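Long-range contacts in D-threo-3-hydroxyaspartate dehydratase (Delftia, PDB 3WQC), which catalyses the pyridoxal phosphate-dependent dehydration and deamination of D-threo-3-hydroxyaspartate to oxaloacetate and ammonium, and also acts on D-serine: residues A35-R40 against P229-A234; V223-T228 against T241-G246; P21-D26 against A367-Y372. All blocks are in the same frame, centred on the assembly; numbering follows the deposited sequence. Where two conformers were deposited one is given.

Contact 1: residues A35-R40 against P229-A234; sequences ARMQQR and PTALAA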
loop_
_atom_site.group_PDB
_atom_site.type_symbol
_atom_site.label_atom_id
_atom_site.label_comp_id
_atom_site.label_asym_id
_atom_site.label_seq_id
_atom_site.Cartn_x
_atom_site.Cartn_y
_atom_site.Cartn_z
ATOM N N ALA B 35 -17.135 -14.260 15.968
ATOM C CA ALA B 35 -17.808 -14.892 17.161
ATOM C C ALA B 35 -16.876 -14.910 18.326
ATOM O O ALA B 35 -17.288 -14.652 19.480
ATOM C CB ALA B 35 -18.174 -16.305 16.834
ATOM N N ARG B 36 -15.600 -15.253 18.090
ATOM C CA ARG B 36 -14.655 -15.366 19.194
ATOM C C ARG B 36 -14.543 -14.006 19.962
ATOM O O ARG B 36 -14.537 -13.952 21.217
ATOM C CB ARG B 36 -13.260 -15.827 18.753
ATOM C CG ARG B 36 -12.145 -15.773 19.853
ATOM C CD ARG B 36 -10.818 -16.176 19.284
ATOM N NE ARG B 36 -9.747 -16.044 20.264
ATOM C CZ ARG B 36 -8.439 -15.859 19.981
ATOM N NH1 ARG B 36 -8.017 -15.906 18.723
ATOM N NH2 ARG B 36 -7.531 -15.694 20.957
ATOM N N MET B 37 -14.381 -12.928 19.215
ATOM C CA MET B 37 -14.222 -11.626 19.863
ATOM C C MET B 37 -15.485 -11.222 20.541
ATOM O O MET B 37 -15.407 -10.742 21.700
ATOM C CB MET B 37 -13.785 -10.568 18.803
ATOM C CG MET B 37 -13.489 -9.177 19.419
ATOM S SD MET B 37 -12.066 -9.154 20.564
ATOM C CE MET B 37 -10.650 -9.257 19.412
ATOM N N GLN B 38 -16.637 -11.324 19.884
ATOM C CA GLN B 38 -17.887 -10.868 20.480
ATOM C C GLN B 38 -18.137 -11.690 21.746
ATOM O O GLN B 38 -18.587 -11.142 22.783
ATOM C CB GLN B 38 -19.099 -11.000 19.549
ATOM C CG GLN B 38 -20.391 -10.358 20.095
ATOM C CD GLN B 38 -20.254 -8.841 20.317
ATOM O OE1 GLN B 38 -19.965 -8.096 19.383
ATOM N NE2 GLN B 38 -20.500 -8.344 21.573
ATOM N N GLN B 39 -17.909 -13.023 21.701
ATOM C CA GLN B 39 -18.162 -13.841 22.896
ATOM C C GLN B 39 -17.247 -13.386 24.063
ATOM O O GLN B 39 -17.633 -13.422 25.241
ATOM C CB GLN B 39 -17.907 -15.341 22.581
ATOM C CG GLN B 39 -19.021 -15.817 21.671
ATOM C CD GLN B 39 -18.786 -17.153 21.006
ATOM O OE1 GLN B 39 -17.761 -17.860 21.260
ATOM N NE2 GLN B 39 -19.752 -17.541 20.124
ATOM N N ARG B 40 -16.000 -13.056 23.772
ATOM C CA ARG B 40 -15.081 -12.653 24.820
ATOM C C ARG B 40 -15.561 -11.355 25.458
ATOM O O ARG B 40 -15.547 -11.202 26.719
ATOM C CB ARG B 40 -13.625 -12.528 24.328
ATOM C CG ARG B 40 -12.776 -12.137 25.495
ATOM C CD ARG B 40 -11.361 -12.277 25.165
ATOM N NE ARG B 40 -10.688 -12.812 26.309
ATOM C CZ ARG B 40 -10.154 -12.130 27.329
ATOM N NH1 ARG B 40 -9.591 -12.939 28.250
ATOM N NH2 ARG B 40 -10.153 -10.721 27.436
ATOM N N PRO B 229 -4.602 -7.478 20.380
ATOM C CA PRO B 229 -3.922 -8.375 21.382
ATOM C C PRO B 229 -4.430 -8.140 22.828
ATOM O O PRO B 229 -4.568 -9.105 23.587
ATOM C CB PRO B 229 -2.457 -8.002 21.222
ATOM C CG PRO B 229 -2.365 -7.467 19.747
ATOM C CD PRO B 229 -3.645 -6.715 19.550
ATOM N N THR B 230 -4.596 -6.865 23.235
ATOM C CA THR B 230 -5.033 -6.622 24.641
ATOM C C THR B 230 -6.496 -6.957 24.796
ATOM O O THR B 230 -6.903 -7.376 25.881
ATOM C CB THR B 230 -4.791 -5.184 25.122
ATOM O OG1 THR B 230 -5.336 -4.241 24.163
ATOM C CG2 THR B 230 -3.278 -4.951 25.241
ATOM N N ALA B 231 -7.316 -6.817 23.742
ATOM C CA ALA B 231 -8.739 -7.274 23.867
ATOM C C ALA B 231 -8.818 -8.759 24.221
ATOM O O ALA B 231 -9.662 -9.203 25.016
ATOM C CB ALA B 231 -9.572 -7.001 22.625
ATOM N N LEU B 232 -7.956 -9.535 23.549
ATOM C CA LEU B 232 -7.942 -10.993 23.721
ATOM C C LEU B 232 -7.237 -11.476 24.982
ATOM O O LEU B 232 -7.458 -12.608 25.449
ATOM C CB LEU B 232 -7.350 -11.660 22.491
ATOM C CG LEU B 232 -8.267 -11.484 21.235
ATOM C CD1 LEU B 232 -7.511 -11.952 19.952
ATOM C CD2 LEU B 232 -9.645 -12.155 21.371
ATOM N N ALA B 233 -6.437 -10.590 25.578
ATOM C CA ALA B 233 -5.598 -10.977 26.722
ATOM C C ALA B 233 -6.118 -10.425 28.062
ATOM O O ALA B 233 -5.664 -10.946 29.114
ATOM C CB ALA B 233 -4.145 -10.589 26.488
ATOM N N ALA B 234 -7.046 -9.429 28.059
ATOM C CA ALA B 234 -7.386 -8.757 29.322
ATOM C C ALA B 234 -8.005 -9.797 30.266
ATOM O O ALA B 234 -8.913 -10.490 29.868
ATOM C CB ALA B 234 -8.303 -7.577 29.035
#
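The polar part of this helix packing is carried by one residue, R40, which reaches from helix 27-44 to backbone carbonyls of 229-234. Its CG lies anti to the backbone N, and a bend at chi3 (-140°) turns the guanidinium onto the backbone of 229-234. NH2 donates to A234 O at 2.7 Å, moderately bent at 147° but the best formed of the three bonds, with the acceptor in the guanidinium plane and the donor on a lone pair of the carbonyl. NH1 adds a weak bond to the same oxygen, so A234 O is gripped by two N-H groups, while NH2 makes a second, weak bond to A231 O at 2.9 Å. The carbonyl of L232 takes no such bond; its O sits 3.2 Å above the centre of the guanidinium face. Three carbonyl oxygens thus gather round one cation, which would probably stabilise its charge.

Both segments belong to the alanine racemase-type barrel of this fold-type III enzyme, where their helices pack as neighbours. The short axes come within 10.4 Å of each other and cross at 56°. At the amino end of helix 228-233, P229 turns away from this contact and touches the cofactor.

Apolar contact falls mainly to M37, whose chain bends at chi2 and chi3 and crosses L232 at about a right angle. Its CE meets L232 CD2 at 3.6 Å, while SD lies against A231 CB at 3.9 Å. The same methionine also packs on A245, Y248 and L48.

Contact between charge and hydrocarbon is made by R36, fully extended from CG to NE. L232 CD1 lies 3.8 Å above one face of its guanidinium, offset toward the rim, and NH1 is hydrogen-bonded to V260 O.

Contact 2: residues V223-T228 against T241-G246; sequences VSVGST and TEVRAG. With PLP (pyridoxal-5'-phosphate), chain J.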
loop_
_atom_site.group_PDB
_atom_site.type_symbol
_atom_site.label_atom_id
_atom_site.label_comp_id
_atom_site.label_asym_id
_atom_site.label_seq_id
_atom_site.Cartn_x
_atom_site.Cartn_y
_atom_site.Cartn_z
ATOM N N VAL B 223 -15.712 4.753 28.894
ATOM C CA VAL B 223 -14.276 4.394 29.049
ATOM C C VAL B 223 -14.061 3.381 27.955
ATOM O O VAL B 223 -14.584 2.251 28.032
ATOM C CB VAL B 223 -13.899 3.876 30.422
ATOM C CG1 VAL B 223 -12.451 3.421 30.514
ATOM C CG2 VAL B 223 -14.236 4.949 31.447
ATOM N N SER B 224 -13.211 3.664 26.945
ATOM C CA SER B 224 -13.033 2.805 25.731
ATOM C C SER B 224 -11.583 2.441 25.660
ATOM O O SER B 224 -10.683 3.347 25.595
ATOM C CB SER B 224 -13.497 3.674 24.564
ATOM O OG SER B 224 -13.346 2.937 23.351
ATOM N N VAL B 225 -11.274 1.147 25.576
ATOM C CA VAL B 225 -9.867 0.686 25.426
ATOM C C VAL B 225 -9.748 -0.190 24.211
ATOM O O VAL B 225 -10.775 -0.682 23.730
ATOM C CB VAL B 225 -9.342 -0.104 26.685
ATOM C CG1 VAL B 225 -9.568 0.762 27.954
ATOM C CG2 VAL B 225 -10.109 -1.444 26.841
ATOM N N GLY B 226 -8.528 -0.466 23.782
ATOM C CA GLY B 226 -8.331 -1.703 22.990
ATOM C C GLY B 226 -7.299 -1.660 21.912
ATOM O O GLY B 226 -7.100 -0.656 21.262
ATOM N N SER B 227 -6.763 -2.845 21.686
ATOM C CA SER B 227 -6.051 -3.255 20.484
ATOM C C SER B 227 -6.474 -4.742 20.426
ATOM O O SER B 227 -6.929 -5.307 21.434
ATOM C CB SER B 227 -4.531 -3.102 20.633
ATOM O OG SER B 227 -4.040 -3.975 21.667
ATOM N N THR B 228 -6.284 -5.410 19.292
ATOM C CA THR B 228 -6.712 -6.808 19.211
ATOM C C THR B 228 -5.947 -7.624 20.283
ATOM O O THR B 228 -6.566 -8.433 20.967
ATOM C CB THR B 228 -6.551 -7.345 17.746
ATOM O OG1 THR B 228 -7.713 -6.913 17.050
ATOM C CG2 THR B 228 -6.546 -8.908 17.773
ATOM N N THR B 241 -16.237 0.544 29.484
ATOM C CA THR B 241 -17.642 0.418 28.910
ATOM C C THR B 241 -17.551 -0.323 27.575
ATOM O O THR B 241 -18.485 -0.975 27.187
ATOM C CB THR B 241 -18.439 1.698 28.790
ATOM O OG1 THR B 241 -17.722 2.531 28.022
ATOM C CG2 THR B 241 -18.248 2.539 29.979
ATOM N N GLU B 242 -16.477 -0.133 26.798
ATOM C CA GLU B 242 -16.395 -0.753 25.450
ATOM C C GLU B 242 -14.931 -1.055 25.184
ATOM O O GLU B 242 -13.988 -0.382 25.644
ATOM C CB GLU B 242 -16.984 0.127 24.392
ATOM C CG GLU B 242 -16.190 1.410 24.246
ATOM C CD GLU B 242 -16.690 2.283 23.064
ATOM O OE1 GLU B 242 -15.805 2.840 22.328
ATOM O OE2 GLU B 242 -17.925 2.476 22.832
ATOM N N VAL B 243 -14.750 -2.043 24.306
ATOM C CA VAL B 243 -13.449 -2.361 23.735
ATOM C C VAL B 243 -13.532 -2.177 22.221
ATOM O O VAL B 243 -14.518 -2.539 21.586
ATOM C CB VAL B 243 -13.102 -3.825 24.069
ATOM C CG1 VAL B 243 -11.896 -4.382 23.295
ATOM C CG2 VAL B 243 -12.854 -3.952 25.567
ATOM N N ARG B 244 -12.441 -1.621 21.671
ATOM C CA ARG B 244 -12.292 -1.436 20.224
ATOM C C ARG B 244 -11.214 -2.439 19.742
ATOM O O ARG B 244 -10.095 -2.499 20.282
ATOM C CB ARG B 244 -11.751 0.012 19.945
ATOM C CG ARG B 244 -12.716 1.045 20.585
ATOM C CD ARG B 244 -12.305 2.497 20.185
ATOM N NE ARG B 244 -10.832 2.643 20.211
ATOM C CZ ARG B 244 -10.064 2.622 21.319
ATOM N NH1 ARG B 244 -10.633 2.754 22.538
ATOM N NH2 ARG B 244 -8.737 2.503 21.229
ATOM N N ALA B 245 -11.541 -3.161 18.691
ATOM C CA ALA B 245 -10.532 -4.086 18.083
ATOM C C ALA B 245 -10.950 -4.192 16.621
ATOM O O ALA B 245 -12.140 -4.048 16.286
ATOM C CB ALA B 245 -10.641 -5.498 18.695
ATOM N N GLY B 246 -9.948 -4.314 15.769
ATOM C CA GLY B 246 -10.254 -4.330 14.299
ATOM C C GLY B 246 -9.585 -5.488 13.579
ATOM O O GLY B 246 -10.271 -6.147 12.772
HETATM N N1 PLP J . -8.236 1.826 18.428
HETATM C C2 PLP J . -7.532 2.715 17.698
HETATM C C2A PLP J . -7.468 4.169 18.102
HETATM C C3 PLP J . -6.853 2.254 16.510
HETATM O O3 PLP J . -6.183 3.133 15.781
HETATM C C4 PLP J . -6.941 0.855 16.181
HETATM C C4A PLP J . -6.307 0.399 14.988
HETATM C C5 PLP J . -7.711 -0.009 17.015
HETATM C C6 PLP J . -8.287 0.515 18.182
HETATM C C5A PLP J . -7.829 -1.483 16.716
HETATM O O4P PLP J . -6.488 -2.127 16.921
HETATM P P PLP J . -6.280 -3.582 16.284
HETATM O O1P PLP J . -7.487 -4.328 16.715
HETATM O O2P PLP J . -5.039 -4.062 16.951
HETATM O O3P PLP J . -6.230 -3.476 14.815
#
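Two ends of pyridoxal-5'-phosphate are held here. At the phosphate, T228 N points straight at O2P (179°), and O1P takes two bonds from these segments, one from T228 OG1 at 2.6 Å and one from G246 N at 2.6 Å; Y187, R151 and V247 add to the grip on the cofactor. At the pyridine end, R244 NH2 donates to N1 at 2.9 Å and NE adds a weak bond, with N1 at the guanidinium edge. An arginine donor at this nitrogen, as in alanine racemase, is consistent with an unprotonated ring.

The second shell fixes the arginine. NH1 donates to S224 OG at 2.8 Å, in the guanidinium plane, and that hydroxyl in turn donates a hydrogen bond to E242 OE1 at 2.7 Å, on the anti lone pair of the oxygen. NH2 also meets T181 O, and E242 OE1 forms a salt bridge with R49. An alanine at R244 removes both donors to N1 and the tie to S224, and would probably hold the pyridine ring less firmly and disturb its electronic state.

The support is parallel strand pairing: V225 N binds E242 O, V225 O receives R244 N at 2.8 Å, and V223 O accepts from both T241 N and E242 N. Past the pairing, G226 lies so close that a CB would come 2.1 Å from R244 O, a clash.

The two strands close a beta-alpha-beta unit through helix 228-233, with strand 175-180 pairing beyond S224 and strand 47-48 beyond V243. S224 and E242 share the face toward W142 of strand 140-146; V225, on the other face, packs against helix 192-215.

Contact 3: residues P21-D26 against A367-Y372; sequences PAAVID and AQFPAY
The oxygen of a bridging water is gripped by two bonds across the gap: it accepts from A23 N at 2.9 Å and donates to A371 O at 2.8 Å. It links the backbones where the two segments have not yet drawn together.

Apart from this bridge the contact is largely apolar. A23 CB stands over the centre of the F369 ring in a CH-pi contact, 3.6 Å from the centroid and 14° off the normal. P21 O lies near the plane of that ring at its edge, beside CE2. The ring also meets W390 of the second subunit, so F369 joins this contact to the subunit interface. Further along, the CD1 tip of I25 meets Y372 CG obliquely at 3.5 Å. That tyrosine reaches beyond both segments, its OH bonded to R386 NH2 and its ring edge-to-face with F250.

After Y372 the two strands pair directly, with A23 and I25 hydrogen-bonded to the backbone of Q373, and I25 to L375 as well. Strand 22-26 therefore lies between strand 371-375, parallel to it, and strand 268-278, antiparallel, in the mixed sheet of the C-terminal domain; strand 381-385 follows on the far side of 371-375.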
loop_
_atom_site.group_PDB
_atom_site.type_symbol
_atom_site.label_atom_id
_atom_site.label_comp_id
_atom_site.label_asym_id
_atom_site.label_seq_id
_atom_site.Cartn_x
_atom_site.Cartn_y
_atom_site.Cartn_z
ATOM N N PRO B 21 -3.580 -10.892 -9.019
ATOM C CA PRO B 21 -3.875 -11.251 -7.612
ATOM C C PRO B 21 -5.288 -10.834 -7.169
ATOM O O PRO B 21 -5.854 -9.902 -7.749
ATOM C CB PRO B 21 -2.819 -10.415 -6.805
ATOM C CG PRO B 21 -2.593 -9.212 -7.683
ATOM C CD PRO B 21 -2.722 -9.690 -9.142
ATOM N N ALA B 22 -5.801 -11.495 -6.125
ATOM C CA ALA B 22 -7.126 -11.156 -5.569
ATOM C C ALA B 22 -7.039 -11.328 -4.071
ATOM O O ALA B 22 -6.323 -12.234 -3.551
ATOM C CB ALA B 22 -8.193 -12.108 -6.127
ATOM N N ALA B 23 -7.766 -10.486 -3.322
ATOM C CA ALA B 23 -7.780 -10.591 -1.839
ATOM C C ALA B 23 -9.008 -11.440 -1.450
ATOM O O ALA B 23 -10.177 -11.006 -1.655
ATOM C CB ALA B 23 -7.849 -9.164 -1.286
ATOM N N VAL B 24 -8.767 -12.614 -0.884
ATOM C CA VAL B 24 -9.826 -13.579 -0.683
ATOM C C VAL B 24 -10.130 -13.608 0.830
ATOM O O VAL B 24 -9.192 -13.817 1.652
ATOM C CB VAL B 24 -9.327 -14.972 -1.138
ATOM C CG1 VAL B 24 -10.389 -16.025 -0.761
ATOM C CG2 VAL B 24 -9.099 -14.916 -2.684
ATOM N N ILE B 25 -11.425 -13.428 1.176
ATOM C CA ILE B 25 -11.809 -13.629 2.581
ATOM C C ILE B 25 -12.478 -15.027 2.690
ATOM O O ILE B 25 -13.494 -15.280 2.035
ATOM C CB ILE B 25 -12.880 -12.587 3.031
ATOM C CG1 ILE B 25 -12.343 -11.154 2.961
ATOM C CG2 ILE B 25 -13.325 -12.911 4.495
ATOM C CD1 ILE B 25 -13.498 -10.136 3.135
ATOM N N ASP B 26 -11.892 -15.888 3.547
ATOM C CA ASP B 26 -12.506 -17.195 3.833
ATOM C C ASP B 26 -13.653 -16.887 4.850
ATOM O O ASP B 26 -13.376 -16.530 6.017
ATOM C CB ASP B 26 -11.443 -18.123 4.438
ATOM C CG ASP B 26 -12.018 -19.496 4.904
ATOM O OD1 ASP B 26 -13.088 -19.644 5.494
ATOM O OD2 ASP B 26 -11.365 -20.458 4.651
ATOM N N ALA B 367 -5.824 -2.826 1.998
ATOM C CA ALA B 367 -5.945 -1.491 1.424
ATOM C C ALA B 367 -5.427 -1.445 -0.040
ATOM O O ALA B 367 -5.661 -0.480 -0.777
ATOM C CB ALA B 367 -5.143 -0.489 2.267
ATOM N N GLN B 368 -4.665 -2.470 -0.439
ATOM C CA GLN B 368 -4.169 -2.534 -1.826
ATOM C C GLN B 368 -5.239 -2.946 -2.834
ATOM O O GLN B 368 -5.006 -2.848 -4.057
ATOM C CB GLN B 368 -3.000 -3.514 -1.888
ATOM C CG GLN B 368 -1.825 -3.101 -0.986
ATOM C CD GLN B 368 -1.291 -1.696 -1.328
ATOM O OE1 GLN B 368 -1.684 -0.660 -0.687
ATOM N NE2 GLN B 368 -0.414 -1.629 -2.350
ATOM N N PHE B 369 -6.403 -3.366 -2.361
ATOM C CA PHE B 369 -7.446 -3.890 -3.272
ATOM C C PHE B 369 -8.695 -3.022 -3.273
ATOM O O PHE B 369 -9.183 -2.646 -2.208
ATOM C CB PHE B 369 -7.852 -5.305 -2.859
ATOM C CG PHE B 369 -6.726 -6.273 -3.042
ATOM C CD1 PHE B 369 -5.737 -6.435 -2.058
ATOM C CD2 PHE B 369 -6.636 -7.036 -4.223
ATOM C CE1 PHE B 369 -4.643 -7.309 -2.257
ATOM C CE2 PHE B 369 -5.550 -7.900 -4.444
ATOM C CZ PHE B 369 -4.550 -8.058 -3.452
ATOM N N PRO B 370 -9.302 -2.828 -4.464
ATOM C CA PRO B 370 -10.592 -2.145 -4.529
ATOM C C PRO B 370 -11.680 -2.978 -3.837
ATOM O O PRO B 370 -12.689 -2.389 -3.437
ATOM C CB PRO B 370 -10.894 -2.056 -6.033
ATOM C CG PRO B 370 -9.514 -2.086 -6.692
ATOM C CD PRO B 370 -8.657 -2.980 -5.821
ATOM N N ALA B 371 -11.535 -4.291 -3.731
ATOM C CA ALA B 371 -12.625 -5.121 -3.238
ATOM C C ALA B 371 -12.002 -6.417 -2.786
ATOM O O ALA B 371 -10.922 -6.838 -3.290
ATOM C CB ALA B 371 -13.711 -5.446 -4.318
ATOM N N TYR B 372 -12.728 -7.117 -1.923
ATOM C CA TYR B 372 -12.388 -8.486 -1.531
ATOM C C TYR B 372 -13.260 -9.446 -2.363
ATOM O O TYR B 372 -14.307 -9.091 -2.869
ATOM C CB TYR B 372 -12.780 -8.733 -0.059
ATOM C CG TYR B 372 -12.014 -7.858 0.892
ATOM C CD1 TYR B 372 -10.708 -8.191 1.298
ATOM C CD2 TYR B 372 -12.584 -6.695 1.426
ATOM C CE1 TYR B 372 -9.962 -7.412 2.205
ATOM C CE2 TYR B 372 -11.885 -5.886 2.344
ATOM C CZ TYR B 372 -10.609 -6.234 2.704
ATOM O OH TYR B 372 -9.891 -5.498 3.632
HETATM O O HOH W 1 -9.739 -8.912 -4.701
#

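How the contacts relate
Contacts 1 and 2 belong to the same barrel and meet directly, A231 packing on V243 and M37 on A245; helix 228-233 of contact 1 is the connection between the strands of contact 2. Contact 2 is buried and strongly polar, a chain of donors and acceptors ending on the cofactor, whereas contact 1 is only partly buried and combines one arginine's grip on carbonyls with apolar packing. Contact 3, buried too, lies about 25 Å from contact 1 and about 26 Å from contact 2, centre to centre, in the other domain, and relies on rings, methyl groups and a water. Strand 22-26 leads straight into helix 27-44, so the chain runs from contact 3 into contact 1.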